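Local structure of ABC transporter, periplasmic solute-binding protein (Rhizobium meliloti, 4WED) at residues A[299-304]-A[386-391]; A[363-368]-A[393-398]; A[292-297]-A[484-489]; A[275-280]-A[417-422]. The protein probably binds a solute in the periplasm, perhaps a peptide or a nickel species, and hands it to an ABC transporter for import. All coordinates share one frame; numbering follows the deposited sequence.

Contact 1. Residues A[299-304]-A[386-391]; sequences GIDRAA and QSEMKE
E388 reaches out from helix 378-392 and meets D301 at the start of helix 302-310. Its CG is anti to its own carbonyl carbon (chi1 -74°), and the chain beyond is extended. The two carboxylate oxygens do different work. E388 OE1 accepts from D301 N at 2.9 Å. This bond is nearly straight at the hydrogen (167°), but the N-H comes from above the carboxylate plane, 50° out of it. E388 OE2 lies against D301 CB at 3.1 Å and also touches A304 CB at 3.7 Å. The I300 side chain crosses that of E388 at about a right angle, with I300 CG2 3.9 Å from E388 OE1. On its other branch, I300 CG1 packs on the methyl of M389, a selenomethionine, 3.7 Å from M389 CE. The M389 chain is bent at chi2 and chi3, and M389 CE also sits 3.3 Å from G299 O. A CB on G299 would run into that methyl. One water donates to both G299 O and E388 O and bridges the two backbones. D301 is the N-cap of helix 302-310, and its OD1 accepts from A304 N. An alanine at E388 would probably leave D301 N without this acceptor and open a gap beside I300 and A304. The carboxylate of E388 is buried, and D301 OD2, of like charge, is 5.0 Å from E388 OE2. The nearby helix start probably favours both negative charges, and R337, which touches E388 and forms a long, weak ion pair with D301, may ease their repulsion.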
# COMPACT_ATOMS: atom_id res chain seq x y z
N GLY A 299 -20.29 16.23 8.30
CA GLY A 299 -20.01 17.16 9.41
C GLY A 299 -18.53 17.34 9.70
O GLY A 299 -18.13 18.24 10.42
N ILE A 300 -17.72 16.48 9.11
CA ILE A 300 -16.28 16.47 9.32
C ILE A 300 -15.61 17.24 8.20
O ILE A 300 -16.11 17.23 7.05
CB ILE A 300 -15.80 15.02 9.33
CG1 ILE A 300 -16.16 14.39 10.68
CG2 ILE A 300 -14.30 14.92 9.07
CD1 ILE A 300 -16.00 12.87 10.73
N ASP A 301 -14.49 17.90 8.53
CA ASP A 301 -13.64 18.57 7.54
C ASP A 301 -12.32 17.81 7.29
O ASP A 301 -11.37 17.91 8.05
CB ASP A 301 -13.34 20.00 7.94
CG ASP A 301 -12.74 20.78 6.80
OD1 ASP A 301 -11.72 20.37 6.23
OD2 ASP A 301 -13.27 21.84 6.47
N ARG A 302 -12.28 17.08 6.19
CA ARG A 302 -11.11 16.30 5.84
C ARG A 302 -9.92 17.20 5.62
O ARG A 302 -8.81 16.86 5.98
CB ARG A 302 -11.41 15.46 4.60
CG ARG A 302 -12.24 14.24 4.90
CD ARG A 302 -13.35 14.04 3.90
NE ARG A 302 -14.08 12.81 4.17
CZ ARG A 302 -15.25 12.75 4.77
NH1 ARG A 302 -15.86 13.84 5.16
NH2 ARG A 302 -15.83 11.58 4.97
N ALA A 303 -10.17 18.34 5.02
CA ALA A 303 -9.13 19.33 4.75
C ALA A 303 -8.43 19.82 6.01
O ALA A 303 -7.24 20.06 5.99
CB ALA A 303 -9.72 20.51 3.98
N ALA A 304 -9.18 19.98 7.09
CA ALA A 304 -8.63 20.35 8.39
C ALA A 304 -7.84 19.17 8.96
O ALA A 304 -6.80 19.33 9.60
CB ALA A 304 -9.75 20.75 9.33
N GLN A 386 -14.06 16.16 17.20
CA GLN A 386 -14.92 16.41 18.33
C GLN A 386 -15.48 17.84 18.31
O GLN A 386 -16.65 18.11 18.71
CB GLN A 386 -14.09 16.23 19.59
CG GLN A 386 -14.72 16.72 20.88
CD GLN A 386 -13.75 16.65 22.04
OE1 GLN A 386 -12.86 17.50 22.18
NE2 GLN A 386 -13.90 15.63 22.88
N SER A 387 -14.59 18.74 17.89
CA SER A 387 -14.88 20.15 17.78
C SER A 387 -15.85 20.43 16.60
O SER A 387 -16.72 21.30 16.69
CB SER A 387 -13.56 20.90 17.61
OG SER A 387 -13.78 22.20 17.14
N GLU A 388 -15.69 19.69 15.51
CA GLU A 388 -16.55 19.81 14.36
C GLU A 388 -17.92 19.18 14.58
O GLU A 388 -18.91 19.71 14.09
CB GLU A 388 -15.88 19.16 13.16
CG GLU A 388 -14.74 20.02 12.64
CD GLU A 388 -13.90 19.29 11.63
OE1 GLU A 388 -14.15 18.09 11.41
OE2 GLU A 388 -12.98 19.93 11.04
N MSE A 389 -17.96 18.05 15.29
CA MSE A 389 -19.20 17.41 15.74
C MSE A 389 -19.99 18.26 16.70
O MSE A 389 -21.22 18.33 16.68
CB MSE A 389 -18.75 16.15 16.47
CG MSE A 389 -18.10 15.12 15.55
SE MSE A 389 -19.36 14.70 14.09
CE MSE A 389 -18.89 16.01 12.67
N LYS A 390 -19.27 18.96 17.55
CA LYS A 390 -19.90 19.84 18.46
C LYS A 390 -20.73 20.82 17.64
O LYS A 390 -21.88 21.05 17.97
CB LYS A 390 -18.85 20.52 19.34
CG LYS A 390 -19.34 21.74 20.11
CD LYS A 390 -19.89 21.39 21.47
CE LYS A 390 -20.33 22.66 22.18
NZ LYS A 390 -19.95 22.65 23.60
N GLU A 391 -20.16 21.37 16.57
CA GLU A 391 -20.84 22.40 15.76
C GLU A 391 -22.15 21.90 15.14
O GLU A 391 -23.04 22.69 14.94
CB GLU A 391 -19.92 22.96 14.67
CG GLU A 391 -18.93 24.02 15.17
CD GLU A 391 -17.76 24.27 14.21
OE1 GLU A 391 -17.11 23.29 13.78
OE2 GLU A 391 -17.46 25.44 13.90
O HOH W 1 -18.81 20.87 11.39

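Contact 2. Residues A[363-368]-A[393-398]; sequences PLTLEL and GIDLVI
L364 O accepts from D395 N at 2.9 Å, in the parallel pairing of strands 362-370 and 395-400. L366 N donates to D395 O at 3.1 Å. V397 N then bonds to L366 O, and L368 N to V397 O at 2.8 Å. CA-H...O contacts fill in between, as from E367 CA to V397 O. The strand axes diverge by 29°. Helix 378-392 connects the two strands, which makes this a beta-alpha-beta unit. G393 ends that helix in a Schellman motif. Apolar contacts come next. L364 CG packs on I394 CG1 at 3.8 Å. On the face of L366, L368, L396 and I398, L368 CD2 meets L396 CD2 at 3.8 Å. L368 and I398 there also touch A382 of the helix. The other face is more polar. T365 and D395 lie side by side, pointing the same way, with a weak bond from T365 OG1 to D395 OD2 at 3.4 Å. V397 CG2 takes the crowded position between its backbone N and carbonyl carbon (chi1 -46°) and touches E367 CB at 3.6 Å. V397 CG1 leans on T365 CG2 at 3.9 Å. The E367 carboxylate forms a salt bridge with R399.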
# COMPACT_ATOMS: atom_id res chain seq x y z
N PRO A 363 -28.76 12.24 24.89
CA PRO A 363 -27.97 13.16 24.08
C PRO A 363 -27.26 12.36 23.01
O PRO A 363 -27.12 11.17 23.16
CB PRO A 363 -26.95 13.74 25.10
CG PRO A 363 -26.82 12.68 26.14
CD PRO A 363 -28.13 11.95 26.19
N LEU A 364 -26.85 13.00 21.92
CA LEU A 364 -26.23 12.25 20.83
C LEU A 364 -24.73 12.21 21.15
O LEU A 364 -23.97 13.11 20.78
CB LEU A 364 -26.53 12.92 19.50
CG LEU A 364 -26.07 12.22 18.21
CD1 LEU A 364 -26.05 10.70 18.24
CD2 LEU A 364 -26.92 12.72 17.04
N THR A 365 -24.34 11.18 21.89
CA THR A 365 -22.99 11.03 22.41
C THR A 365 -22.36 9.85 21.71
O THR A 365 -22.96 8.78 21.69
CB THR A 365 -23.04 10.76 23.91
OG1 THR A 365 -23.59 11.91 24.55
CG2 THR A 365 -21.66 10.57 24.45
N LEU A 366 -21.19 10.06 21.12
CA LEU A 366 -20.43 8.99 20.48
C LEU A 366 -19.01 8.96 21.00
O LEU A 366 -18.42 10.01 21.27
CB LEU A 366 -20.41 9.19 18.98
CG LEU A 366 -21.79 9.00 18.36
CD1 LEU A 366 -21.82 9.62 16.97
CD2 LEU A 366 -22.20 7.52 18.34
N GLU A 367 -18.48 7.75 21.17
CA GLU A 367 -17.15 7.56 21.70
C GLU A 367 -16.17 7.21 20.59
O GLU A 367 -16.25 6.17 19.99
CB GLU A 367 -17.14 6.48 22.78
CG GLU A 367 -15.77 6.35 23.44
CD GLU A 367 -15.62 5.12 24.33
OE1 GLU A 367 -15.41 4.02 23.79
OE2 GLU A 367 -15.68 5.27 25.57
N LEU A 368 -15.23 8.10 20.35
CA LEU A 368 -14.16 7.86 19.43
C LEU A 368 -12.95 7.29 20.18
O LEU A 368 -12.34 7.96 21.04
CB LEU A 368 -13.79 9.17 18.74
CG LEU A 368 -12.60 9.11 17.77
CD1 LEU A 368 -12.61 7.87 16.88
CD2 LEU A 368 -12.59 10.39 16.95
N GLY A 393 -23.95 19.44 16.62
CA GLY A 393 -24.72 19.00 17.78
C GLY A 393 -24.40 17.60 18.30
O GLY A 393 -25.18 17.04 19.05
N ILE A 394 -23.28 17.02 17.87
CA ILE A 394 -22.87 15.72 18.36
C ILE A 394 -21.80 15.90 19.42
O ILE A 394 -20.88 16.68 19.24
CB ILE A 394 -22.31 14.87 17.21
CG1 ILE A 394 -23.49 14.34 16.37
CG2 ILE A 394 -21.43 13.74 17.76
CD1 ILE A 394 -23.19 14.13 14.91
N ASP A 395 -21.94 15.16 20.52
CA ASP A 395 -21.02 15.20 21.67
C ASP A 395 -20.00 14.06 21.55
O ASP A 395 -20.28 12.90 21.89
CB ASP A 395 -21.81 15.11 23.00
CG ASP A 395 -20.90 15.04 24.26
OD1 ASP A 395 -19.86 15.73 24.32
OD2 ASP A 395 -21.24 14.27 25.19
N LEU A 396 -18.83 14.38 21.04
CA LEU A 396 -17.82 13.37 20.80
C LEU A 396 -16.92 13.20 22.04
O LEU A 396 -16.18 14.11 22.45
CB LEU A 396 -17.00 13.71 19.55
CG LEU A 396 -16.13 12.56 18.99
CD1 LEU A 396 -16.84 11.75 17.91
CD2 LEU A 396 -14.84 13.07 18.41
N VAL A 397 -17.01 12.05 22.68
CA VAL A 397 -16.07 11.73 23.74
C VAL A 397 -14.87 10.92 23.17
O VAL A 397 -15.05 9.94 22.41
CB VAL A 397 -16.74 11.03 24.97
CG1 VAL A 397 -18.03 11.75 25.38
CG2 VAL A 397 -17.04 9.57 24.71
N ILE A 398 -13.66 11.32 23.55
CA ILE A 398 -12.45 10.64 23.12
C ILE A 398 -11.88 9.77 24.24
O ILE A 398 -11.68 10.22 25.36
CB ILE A 398 -11.38 11.66 22.69
CG1 ILE A 398 -11.98 12.60 21.64
CG2 ILE A 398 -10.14 10.94 22.15
CD1 ILE A 398 -11.15 13.83 21.35

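Contact 3. Residues A[292-297]-A[484-489]; sequences VRKAVS and DNDAIA
R293 of helix 290-299 lays its side chain against the backbone of D486, just past helix 471-485. R293 CB starts 3.5 Å from D486 O. CG passes the same oxygen more loosely, and R293 CD comes closest to it, at 3.1 Å. The chain then bends at chi3 (-118°), which sets NE. NE stays 4.0 Å from D486 O and bonds instead to L287 O. At the tip, R293 NH1 donates a straight but weak bond to D486 O, 3.3 Å long. NH1 is modelled too close to N485 O, so its exact place is doubtful. D486 O lies at the edge of the guanidinium, near its plane, while NH2 makes a weak bond to K288 O. The next residue, K294, crosses the D486 carboxylate with its extended aliphatic chain. K294 CB is 3.7 Å from D486 OD2, and K294 CG is 3.7 Å from D486 OD1. K294 NZ runs on and ends 5.4 Å from D486 OD2, which is no salt bridge. An alanine at D486 would probably open a gap along the K294 chain and leave its ammonium without this nearby opposite charge. Further on, S297 CB meets A489 CB of strand 488-500 at 4.1 Å. D486 has positive phi and forms the Schellman motif that ends helix 471-485. The carbonyls at this helix end would probably present partial negative charge to the R293 guanidinium. Its NE bond to L287 O, with the weak bonds to D486 O and K288 O, probably helps tie the helix end to helix 290-299.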
# COMPACT_ATOMS: atom_id res chain seq x y z
N VAL A 292 -27.66 9.52 10.18
CA VAL A 292 -26.76 9.96 11.24
C VAL A 292 -25.34 9.69 10.83
O VAL A 292 -24.47 10.54 10.96
CB VAL A 292 -27.10 9.27 12.57
CG1 VAL A 292 -26.01 9.51 13.63
CG2 VAL A 292 -28.47 9.75 13.06
N ARG A 293 -25.09 8.51 10.28
CA ARG A 293 -23.77 8.24 9.73
C ARG A 293 -23.33 9.30 8.68
O ARG A 293 -22.20 9.81 8.71
CB ARG A 293 -23.79 6.87 9.12
CG ARG A 293 -23.87 5.77 10.14
CD ARG A 293 -23.60 4.42 9.47
NE ARG A 293 -24.78 3.58 9.61
CZ ARG A 293 -25.45 3.01 8.64
NH1 ARG A 293 -25.07 3.09 7.38
NH2 ARG A 293 -26.52 2.30 8.96
N LYS A 294 -24.22 9.62 7.77
CA LYS A 294 -23.93 10.58 6.74
C LYS A 294 -23.60 11.92 7.36
O LYS A 294 -22.66 12.60 6.96
CB LYS A 294 -25.17 10.71 5.86
CG LYS A 294 -25.02 11.54 4.59
CD LYS A 294 -26.24 11.35 3.71
CE LYS A 294 -26.22 12.30 2.54
NZ LYS A 294 -27.55 12.35 1.86
N ALA A 295 -24.40 12.31 8.35
CA ALA A 295 -24.21 13.59 8.98
C ALA A 295 -22.84 13.62 9.61
O ALA A 295 -22.11 14.59 9.47
CB ALA A 295 -25.30 13.87 10.01
N VAL A 296 -22.49 12.56 10.33
CA VAL A 296 -21.19 12.49 10.93
C VAL A 296 -20.16 12.71 9.84
O VAL A 296 -19.31 13.59 9.95
CB VAL A 296 -20.95 11.14 11.61
CG1 VAL A 296 -19.50 10.97 11.95
CG2 VAL A 296 -21.79 11.07 12.88
N SER A 297 -20.32 12.01 8.74
CA SER A 297 -19.34 12.07 7.71
C SER A 297 -19.22 13.44 6.99
O SER A 297 -18.11 13.91 6.68
CB SER A 297 -19.65 10.97 6.70
OG SER A 297 -18.90 11.21 5.55
N ASP A 484 -24.04 4.30 -0.69
CA ASP A 484 -25.47 4.56 -0.49
C ASP A 484 -25.89 4.30 0.94
O ASP A 484 -26.80 4.92 1.41
CB ASP A 484 -26.34 3.72 -1.40
CG ASP A 484 -25.98 3.89 -2.86
OD1 ASP A 484 -25.37 4.93 -3.24
OD2 ASP A 484 -26.26 2.96 -3.62
N ASN A 485 -25.22 3.40 1.65
CA ASN A 485 -25.59 3.10 3.02
C ASN A 485 -24.77 3.86 4.05
O ASN A 485 -25.03 3.75 5.24
CB ASN A 485 -25.46 1.61 3.28
CG ASN A 485 -26.45 0.82 2.50
OD1 ASN A 485 -27.60 0.77 2.88
ND2 ASN A 485 -26.03 0.22 1.39
N ASP A 486 -23.79 4.65 3.58
CA ASP A 486 -22.92 5.45 4.43
C ASP A 486 -22.30 4.55 5.49
O ASP A 486 -22.36 4.82 6.67
CB ASP A 486 -23.71 6.60 5.07
CG ASP A 486 -24.12 7.67 4.05
OD1 ASP A 486 -23.22 8.45 3.64
OD2 ASP A 486 -25.34 7.74 3.69
N ALA A 487 -21.73 3.45 5.02
CA ALA A 487 -21.30 2.38 5.90
C ALA A 487 -19.94 2.64 6.48
O ALA A 487 -19.62 2.10 7.56
CB ALA A 487 -21.27 1.08 5.17
N ILE A 488 -19.16 3.47 5.78
CA ILE A 488 -17.82 3.86 6.21
C ILE A 488 -17.62 5.35 5.99
O ILE A 488 -18.38 5.95 5.24
CB ILE A 488 -16.71 3.07 5.43
CG1 ILE A 488 -16.89 3.19 3.92
CG2 ILE A 488 -16.69 1.59 5.85
CD1 ILE A 488 -15.61 2.88 3.14
N ALA A 489 -16.60 5.96 6.61
CA ALA A 489 -16.24 7.38 6.33
C ALA A 489 -14.74 7.53 6.02
O ALA A 489 -13.96 7.67 6.91
CB ALA A 489 -16.66 8.30 7.49

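Contact 4. Residues A[275-280]-A[417-422]; sequences LVMAFN and LGFFLT
V276 and F420, and A278 and G418, are the hydrogen-bonded pairs of an antiparallel ladder between strands 274-279 and 417-421, whose axes run at 146°. V276 N donates to F420 O at 2.8 Å, and F420 N returns a bond to V276 O. A278 N donates to G418 O at 2.8 Å, but the return bond from G418 N to A278 O is weak. L275, M277, F279, L417, F419 and L421 line one face of the sheet. F279 and L417 lie side by side, pointing the same way, and L417 CD2 touches F279 CD1 at 3.5 Å. M277, a selenomethionine, crosses the F419 side chain with CG 3.9 Å from F419 CE1. Its selenium sits obliquely beside the ring, 5.4 Å from the centroid, in a Met-aromatic contact. L275 CD1 meets L421 CD2 at 3.9 Å. On the other face, F420 CE1 presses on A278 CB at 3.3 Å. L449 touches both residues there. Strand 488-500 pairs with the far edge of strand 274-279 through L491 and A489. Helix 378-392 packs I381 and I385 on F419. The sheet is therefore held by backbone bonds within it and by apolar, aromatic-rich layers on its faces. In this buried contact the peptides of V276, A278, G418 and F420 pair across the two strands, while those of L275, M277 and L417 bond to neighbouring strands. The side chains bring no charge.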
# COMPACT_ATOMS: atom_id res chain seq x y z
N LEU A 275 -6.98 6.47 5.37
CA LEU A 275 -7.44 6.55 6.75
C LEU A 275 -8.92 6.66 6.71
O LEU A 275 -9.44 7.59 6.14
CB LEU A 275 -6.89 7.78 7.46
CG LEU A 275 -7.40 7.98 8.89
CD1 LEU A 275 -6.70 7.05 9.84
CD2 LEU A 275 -7.12 9.40 9.31
N VAL A 276 -9.58 5.73 7.36
CA VAL A 276 -11.03 5.57 7.23
C VAL A 276 -11.57 5.57 8.62
O VAL A 276 -11.01 4.93 9.51
CB VAL A 276 -11.39 4.22 6.56
CG1 VAL A 276 -12.89 4.12 6.34
CG2 VAL A 276 -10.68 4.09 5.23
N MSE A 277 -12.66 6.28 8.84
CA MSE A 277 -13.33 6.15 10.09
C MSE A 277 -14.43 5.12 9.95
O MSE A 277 -15.14 5.06 8.95
CB MSE A 277 -13.88 7.48 10.50
CG MSE A 277 -14.29 7.33 11.95
SE MSE A 277 -14.86 9.12 12.57
CE MSE A 277 -16.46 9.35 11.43
N ALA A 278 -14.54 4.31 11.00
CA ALA A 278 -15.46 3.22 11.09
C ALA A 278 -16.58 3.54 12.06
O ALA A 278 -16.40 4.30 13.02
CB ALA A 278 -14.73 1.98 11.60
N PHE A 279 -17.73 2.92 11.82
CA PHE A 279 -18.94 3.14 12.59
C PHE A 279 -19.26 1.85 13.26
O PHE A 279 -19.14 0.81 12.63
CB PHE A 279 -20.12 3.47 11.65
CG PHE A 279 -20.01 4.81 10.97
CD1 PHE A 279 -20.06 5.98 11.72
CD2 PHE A 279 -19.89 4.90 9.59
CE1 PHE A 279 -19.98 7.22 11.09
CE2 PHE A 279 -19.78 6.13 8.96
CZ PHE A 279 -19.83 7.31 9.73
N ASN A 280 -19.74 1.89 14.49
CA ASN A 280 -20.21 0.67 15.12
C ASN A 280 -21.65 0.73 15.59
O ASN A 280 -21.92 0.98 16.77
CB ASN A 280 -19.34 0.31 16.28
CG ASN A 280 -19.71 -1.04 16.83
OD1 ASN A 280 -20.55 -1.75 16.27
ND2 ASN A 280 -19.11 -1.39 17.93
N LEU A 417 -17.02 4.85 17.34
CA LEU A 417 -16.20 5.24 16.19
C LEU A 417 -14.73 4.89 16.43
O LEU A 417 -14.23 4.97 17.57
CB LEU A 417 -16.25 6.75 15.97
CG LEU A 417 -17.64 7.33 15.86
CD1 LEU A 417 -17.65 8.84 16.11
CD2 LEU A 417 -18.26 6.98 14.50
N GLY A 418 -14.03 4.58 15.35
CA GLY A 418 -12.59 4.28 15.39
C GLY A 418 -11.94 4.40 14.03
O GLY A 418 -12.62 4.54 13.03
N PHE A 419 -10.62 4.31 14.01
CA PHE A 419 -9.84 4.52 12.81
C PHE A 419 -9.17 3.29 12.28
O PHE A 419 -8.52 2.54 13.00
CB PHE A 419 -8.75 5.54 13.05
CG PHE A 419 -9.25 6.89 13.45
CD1 PHE A 419 -10.38 7.44 12.84
CD2 PHE A 419 -8.58 7.63 14.38
CE1 PHE A 419 -10.83 8.71 13.20
CE2 PHE A 419 -9.03 8.89 14.76
CZ PHE A 419 -10.15 9.43 14.16
N PHE A 420 -9.29 3.13 10.97
CA PHE A 420 -8.59 2.10 10.28
C PHE A 420 -7.78 2.73 9.20
O PHE A 420 -8.09 3.82 8.71
CB PHE A 420 -9.59 1.15 9.64
CG PHE A 420 -10.33 0.33 10.62
CD1 PHE A 420 -11.35 0.87 11.37
CD2 PHE A 420 -10.03 -1.01 10.79
CE1 PHE A 420 -12.05 0.10 12.29
CE2 PHE A 420 -10.72 -1.79 11.72
CZ PHE A 420 -11.73 -1.23 12.47
N LEU A 421 -6.76 2.00 8.81
CA LEU A 421 -5.90 2.32 7.69
C LEU A 421 -6.00 1.16 6.77
O LEU A 421 -5.94 0.08 7.22
CB LEU A 421 -4.45 2.44 8.16
CG LEU A 421 -4.07 3.74 8.87
CD1 LEU A 421 -2.73 3.54 9.53
CD2 LEU A 421 -3.98 4.91 7.94
N THR A 422 -6.19 1.41 5.48
CA THR A 422 -6.12 0.35 4.50
C THR A 422 -4.70 -0.20 4.36
O THR A 422 -3.72 0.38 4.80
CB THR A 422 -6.70 0.74 3.10
OG1 THR A 422 -6.01 1.86 2.52
CG2 THR A 422 -8.18 1.06 3.22

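Contacts 1 and 4 are buried, while contacts 2 and 3 are only partly so. Contacts 2 and 4 are both strand ladders, one parallel and one antiparallel, and E367 O and L417 N come together where they meet. Contact 1 holds helix 378-392, the helix between the strands of contact 2, through a carboxylate and a water. Contact 3 instead sets an arginine against backbone carbonyls at a helix end. Contacts 3 and 4 reach the same sheet, and M277 N lies by A489 O there. The M277 methyl then packs on V296 and I300, so contact 4 also adjoins helix 290-299 of contact 3 and the loop residue I300 of contact 1. Charged groups appear in contacts 1, 2 and 3, whereas the side chains that meet in contact 4 are apolar.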